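Putative N-acetylmuramoyl-L-alanine amidase,autolysin cwp6 (Peptoclostridium difficile, PDB 5J72) probably hydrolyses the amide bond between N-acetylmuramic acid and L-alanine in peptidoglycan, as a zinc-dependent autolysin held at the cell wall by CWB2 modules. Local coordinates at residues L7-A20 against Y57-Y69. Sequence-based numbering, arbitrary orientation.
Sequences LQRKSVVLGSKSNA and YEGVINYNKDPEY
S18 and I61 form a hydrogen-bonded antiparallel pair between strands 16-20 and 57-63, whose axes approach to 4.5 Å at 156°. A20 and G59 make the next such pair, while K17 faces N62 and N19 faces V60 in non-hydrogen-bonded pairs. A type II turn from V13 to S16 links strand 11-13 to strand 16-20, and its G15 N donates to Y63 O (2.7 Å) from above the carbonyl plane. On the face shared by S18, A20, I61 and Y63, the tyrosine ring is sandwiched: V12 CG2 sits 3.9 Å from its centroid, I61 CG2 lies over the opposite face, and S18 CB meets CE1 in the ring plane (3.7 Å). With its CG anti to the carbonyl carbon (chi1 -72°), Y63 lays this ring back along strand 16-20, and a water joins its OH to S18 OG and R9 O. Farther along, I61 CD1 touches both L7 CD2 (3.8 Å) and A20 CB (4.0 Å). The other face, with K17, N19, V60 and N62, is mixed and more exposed: K17, bent at its last torsion, brings NZ to N62 OD1 (2.7 Å), 23° out of the amide plane. L44 and A46 of strand 42-51 and V106 of strand 106-113 extend the apolar layer. The contact is an antiparallel strand pairing in the beta-rich N-terminal domain of Cwp6, with a buried apolar face and a more exposed, mixed one.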
loop_
_atom_site.group_PDB
_atom_site.type_symbol
_atom_site.label_atom_id
_atom_site.label_comp_id
_atom_site.label_asym_id
_atom_site.label_seq_id
_atom_site.Cartn_x
_atom_site.Cartn_y
_atom_site.Cartn_z
ATOM N N LEU A 7 10.275 13.110 18.075
ATOM C CA LEU A 7 8.852 13.341 17.793
ATOM C C LEU A 7 8.434 12.376 16.674
ATOM O O LEU A 7 9.163 12.208 15.691
ATOM C CB LEU A 7 8.615 14.790 17.302
ATOM C CG LEU A 7 9.023 15.857 18.361
ATOM C CD1 LEU A 7 8.622 17.278 17.776
ATOM C CD2 LEU A 7 8.355 15.565 19.730
ATOM N N GLN A 8 7.286 11.759 16.832
ATOM C CA GLN A 8 6.868 10.778 15.778
ATOM C C GLN A 8 6.488 11.420 14.423
ATOM O O GLN A 8 6.905 10.931 13.347
ATOM C CB GLN A 8 5.712 9.969 16.317
ATOM C CG GLN A 8 5.125 8.968 15.251
ATOM C CD GLN A 8 3.924 8.253 15.831
ATOM O OE1 GLN A 8 3.208 8.801 16.664
ATOM N NE2 GLN A 8 3.649 6.995 15.350
ATOM N N ARG A 9 5.733 12.548 14.460
ATOM C CA ARG A 9 5.177 13.191 13.233
ATOM C C ARG A 9 5.579 14.613 13.130
ATOM O O ARG A 9 5.569 15.302 14.136
ATOM C CB ARG A 9 3.625 13.246 13.301
ATOM C CG ARG A 9 2.949 11.975 13.789
ATOM C CD ARG A 9 1.494 11.812 13.266
ATOM N NE ARG A 9 0.964 10.585 13.908
ATOM C CZ ARG A 9 1.101 9.339 13.434
ATOM N NH1 ARG A 9 0.646 8.307 14.124
ATOM N NH2 ARG A 9 1.665 9.129 12.266
ATOM N N LYS A 10 5.936 15.088 11.911
ATOM C CA LYS A 10 6.302 16.480 11.721
ATOM C C LYS A 10 5.219 17.190 10.876
ATOM O O LYS A 10 5.258 18.407 10.681
ATOM C CB LYS A 10 7.617 16.558 10.978
ATOM C CG LYS A 10 8.779 15.891 11.780
ATOM C CD LYS A 10 8.861 16.512 13.194
ATOM C CE LYS A 10 9.858 17.621 13.307
ATOM N NZ LYS A 10 11.091 17.440 12.426
ATOM N N SER A 11 4.263 16.416 10.361
ATOM C CA SER A 11 3.114 16.970 9.610
ATOM C C SER A 11 1.862 16.375 10.265
ATOM O O SER A 11 1.761 15.132 10.382
ATOM C CB SER A 11 3.217 16.575 8.137
ATOM O OG SER A 11 2.157 17.150 7.399
ATOM N N VAL A 12 0.927 17.209 10.743
ATOM C CA VAL A 12 -0.255 16.710 11.446
ATOM C C VAL A 12 -1.517 17.466 10.945
ATOM O O VAL A 12 -1.387 18.296 10.048
ATOM C CB VAL A 12 -0.089 16.913 12.998
ATOM C CG1 VAL A 12 1.135 16.115 13.503
ATOM C CG2 VAL A 12 0.070 18.397 13.343
ATOM N N VAL A 13 -2.658 17.160 11.523
ATOM C CA VAL A 13 -3.900 17.909 11.238
ATOM C C VAL A 13 -4.550 18.044 12.614
ATOM O O VAL A 13 -4.125 17.448 13.578
ATOM C CB VAL A 13 -4.879 17.184 10.246
ATOM C CG1 VAL A 13 -4.204 16.924 8.881
ATOM C CG2 VAL A 13 -5.293 15.848 10.832
ATOM N N LEU A 14 -5.619 18.825 12.713
ATOM C CA LEU A 14 -6.346 18.947 13.989
ATOM C C LEU A 14 -6.821 17.579 14.429
ATOM O O LEU A 14 -7.458 16.849 13.609
ATOM C CB LEU A 14 -7.539 19.938 13.730
ATOM C CG LEU A 14 -8.355 20.242 15.002
ATOM C CD1 LEU A 14 -7.530 21.091 16.032
ATOM C CD2 LEU A 14 -9.603 21.081 14.573
ATOM N N GLY A 15 -6.509 17.192 15.668
ATOM C CA GLY A 15 -6.899 15.899 16.196
ATOM C C GLY A 15 -5.790 14.847 16.084
ATOM O O GLY A 15 -5.948 13.749 16.602
ATOM N N SER A 16 -4.676 15.137 15.398
ATOM C CA SER A 16 -3.608 14.088 15.328
ATOM C C SER A 16 -3.017 13.805 16.680
ATOM O O SER A 16 -3.042 14.633 17.608
ATOM C CB SER A 16 -2.432 14.535 14.451
ATOM O OG SER A 16 -2.803 14.700 13.095
ATOM N N LYS A 17 -2.392 12.618 16.787
ATOM C CA LYS A 17 -1.661 12.226 18.001
ATOM C C LYS A 17 -0.241 11.924 17.543
ATOM O O LYS A 17 -0.073 11.403 16.445
ATOM C CB LYS A 17 -2.268 10.988 18.672
ATOM C CG LYS A 17 -3.640 11.326 19.248
ATOM C CD LYS A 17 -4.360 10.070 19.603
ATOM C CE LYS A 17 -5.768 10.341 20.111
ATOM N NZ LYS A 17 -5.816 11.441 21.129
ATOM N N SER A 18 0.745 12.296 18.319
ATOM C CA SER A 18 2.117 12.021 17.931
ATOM C C SER A 18 2.892 11.538 19.165
ATOM O O SER A 18 2.924 12.228 20.198
ATOM C CB SER A 18 2.771 13.287 17.355
ATOM O OG SER A 18 4.153 13.061 17.082
ATOM N N ASN A 19 3.540 10.358 19.078
ATOM C CA ASN A 19 4.296 9.936 20.238
ATOM C C ASN A 19 5.560 10.782 20.395
ATOM O O ASN A 19 6.241 11.070 19.404
ATOM C CB ASN A 19 4.730 8.434 20.115
ATOM C CG ASN A 19 3.557 7.514 20.042
ATOM O OD1 ASN A 19 2.530 7.794 20.672
ATOM N ND2 ASN A 19 3.638 6.401 19.322
ATOM N N ALA A 20 5.906 11.128 21.631
ATOM C CA ALA A 20 7.129 11.910 21.882
ATOM C C ALA A 20 7.951 11.227 22.951
ATOM O O ALA A 20 7.413 10.715 23.946
ATOM C CB ALA A 20 6.786 13.315 22.380
ATOM N N TYR A 57 11.532 10.037 28.943
ATOM C CA TYR A 57 10.229 10.600 29.306
ATOM C C TYR A 57 9.375 10.338 28.030
ATOM O O TYR A 57 9.773 10.753 26.922
ATOM C CB TYR A 57 10.410 12.091 29.635
ATOM C CG TYR A 57 11.122 12.260 30.969
ATOM C CD1 TYR A 57 12.518 12.286 31.044
ATOM C CD2 TYR A 57 10.403 12.371 32.147
ATOM C CE1 TYR A 57 13.168 12.420 32.268
ATOM C CE2 TYR A 57 11.040 12.502 33.370
ATOM C CZ TYR A 57 12.417 12.520 33.426
ATOM O OH TYR A 57 13.017 12.593 34.662
ATOM N N GLU A 58 8.234 9.673 28.180
ATOM C CA GLU A 58 7.441 9.283 27.026
ATOM C C GLU A 58 6.003 9.721 27.173
ATOM O O GLU A 58 5.459 9.703 28.288
ATOM C CB GLU A 58 7.417 7.719 26.921
ATOM C CG GLU A 58 8.817 7.112 26.697
ATOM C CD GLU A 58 8.800 5.571 26.785
ATOM O OE1 GLU A 58 9.862 4.954 26.566
ATOM O OE2 GLU A 58 7.738 4.989 27.090
ATOM N N GLY A 59 5.372 10.094 26.077
ATOM C CA GLY A 59 3.973 10.469 26.166
ATOM C C GLY A 59 3.505 10.761 24.772
ATOM O O GLY A 59 4.175 10.456 23.758
ATOM N N VAL A 60 2.326 11.411 24.703
ATOM C CA VAL A 60 1.729 11.686 23.413
ATOM C C VAL A 60 1.381 13.169 23.245
ATOM O O VAL A 60 0.846 13.725 24.192
ATOM C CB VAL A 60 0.423 10.845 23.369
ATOM C CG1 VAL A 60 -0.373 11.186 22.073
ATOM C CG2 VAL A 60 0.758 9.304 23.444
ATOM N N ILE A 61 1.700 13.811 22.124
ATOM C CA ILE A 61 1.265 15.193 21.924
ATOM C C ILE A 61 -0.110 15.060 21.210
ATOM O O ILE A 61 -0.223 14.322 20.232
ATOM C CB ILE A 61 2.274 15.982 21.019
ATOM C CG1 ILE A 61 3.680 16.035 21.724
ATOM C CG2 ILE A 61 1.711 17.422 20.751
ATOM C CD1 ILE A 61 4.805 16.363 20.674
ATOM N N ASN A 62 -1.154 15.751 21.714
ATOM C CA ASN A 62 -2.484 15.702 21.091
ATOM C C ASN A 62 -2.689 17.066 20.409
ATOM O O ASN A 62 -2.808 18.052 21.126
ATOM C CB ASN A 62 -3.548 15.521 22.211
ATOM C CG ASN A 62 -3.432 14.092 22.754
ATOM O OD1 ASN A 62 -3.898 13.156 22.080
ATOM N ND2 ASN A 62 -2.826 13.835 23.907
ATOM N N TYR A 63 -2.703 17.119 19.100
ATOM C CA TYR A 63 -2.821 18.363 18.372
ATOM C C TYR A 63 -4.332 18.749 18.297
ATOM O O TYR A 63 -4.920 18.761 17.219
ATOM C CB TYR A 63 -2.221 18.163 16.956
ATOM C CG TYR A 63 -0.709 18.067 17.065
ATOM C CD1 TYR A 63 -0.068 16.829 17.120
ATOM C CD2 TYR A 63 0.080 19.217 17.158
ATOM C CE1 TYR A 63 1.320 16.743 17.248
ATOM C CE2 TYR A 63 1.460 19.139 17.318
ATOM C CZ TYR A 63 2.074 17.900 17.356
ATOM O OH TYR A 63 3.409 17.819 17.584
ATOM N N ASN A 64 -4.729 19.137 19.513
ATOM C CA ASN A 64 -6.143 19.448 19.609
ATOM C C ASN A 64 -6.402 20.947 19.715
ATOM O O ASN A 64 -7.425 21.322 20.281
ATOM C CB ASN A 64 -6.731 18.772 20.859
ATOM C CG ASN A 64 -6.849 17.276 20.806
ATOM O OD1 ASN A 64 -7.017 16.650 21.875
ATOM N ND2 ASN A 64 -6.771 16.616 19.633
ATOM N N LYS A 65 -5.576 21.756 19.193
ATOM C CA LYS A 65 -5.790 23.216 19.194
ATOM C C LYS A 65 -5.761 23.705 17.753
ATOM O O LYS A 65 -4.927 23.264 16.966
ATOM C CB LYS A 65 -4.672 23.939 20.000
ATOM C CG LYS A 65 -4.575 23.546 21.499
ATOM C CD LYS A 65 -5.733 24.013 22.329
ATOM C CE LYS A 65 -5.751 25.520 22.534
ATOM N NZ LYS A 65 -4.598 26.002 23.370
ATOM N N ASP A 66 -6.672 24.626 17.386
ATOM C CA ASP A 66 -6.750 25.142 16.027
ATOM C C ASP A 66 -6.247 26.581 16.025
ATOM O O ASP A 66 -6.928 27.481 16.493
ATOM C CB ASP A 66 -8.193 25.024 15.531
ATOM C CG ASP A 66 -8.273 24.676 14.060
ATOM O OD1 ASP A 66 -7.220 24.592 13.403
ATOM O OD2 ASP A 66 -9.377 24.542 13.555
ATOM N N PRO A 67 -5.062 26.855 15.476
ATOM C CA PRO A 67 -4.515 28.213 15.486
ATOM C C PRO A 67 -5.213 29.218 14.577
ATOM O O PRO A 67 -5.565 28.905 13.454
ATOM C CB PRO A 67 -3.031 27.965 15.143
ATOM C CG PRO A 67 -3.128 26.791 14.155
ATOM C CD PRO A 67 -4.133 25.889 14.819
ATOM N N GLU A 68 -5.400 30.438 15.107
ATOM C CA GLU A 68 -6.066 31.511 14.340
ATOM C C GLU A 68 -5.173 32.024 13.219
ATOM O O GLU A 68 -5.667 32.518 12.190
ATOM C CB GLU A 68 -6.400 32.710 15.261
ATOM C CG GLU A 68 -7.401 32.300 16.354
ATOM C CD GLU A 68 -8.795 31.976 15.813
ATOM O OE1 GLU A 68 -9.116 32.237 14.636
ATOM O OE2 GLU A 68 -9.612 31.452 16.596
ATOM N N TYR A 69 -3.845 31.894 13.419
ATOM C CA TYR A 69 -2.925 32.414 12.402
ATOM C C TYR A 69 -1.640 31.609 12.534
ATOM O O TYR A 69 -1.254 31.274 13.677
ATOM C CB TYR A 69 -2.634 33.931 12.695
ATOM C CG TYR A 69 -1.608 34.587 11.787
ATOM C CD1 TYR A 69 -1.755 34.574 10.410
ATOM C CD2 TYR A 69 -0.482 35.240 12.326
ATOM C CE1 TYR A 69 -0.816 35.174 9.580
ATOM C CE2 TYR A 69 0.446 35.855 11.500
ATOM C CZ TYR A 69 0.277 35.811 10.137
ATOM O OH TYR A 69 1.213 36.394 9.327
HETATM O O HOH W 1 5.071 15.613 16.897
HETATM O O HOH W 2 -5.525 14.348 19.553
#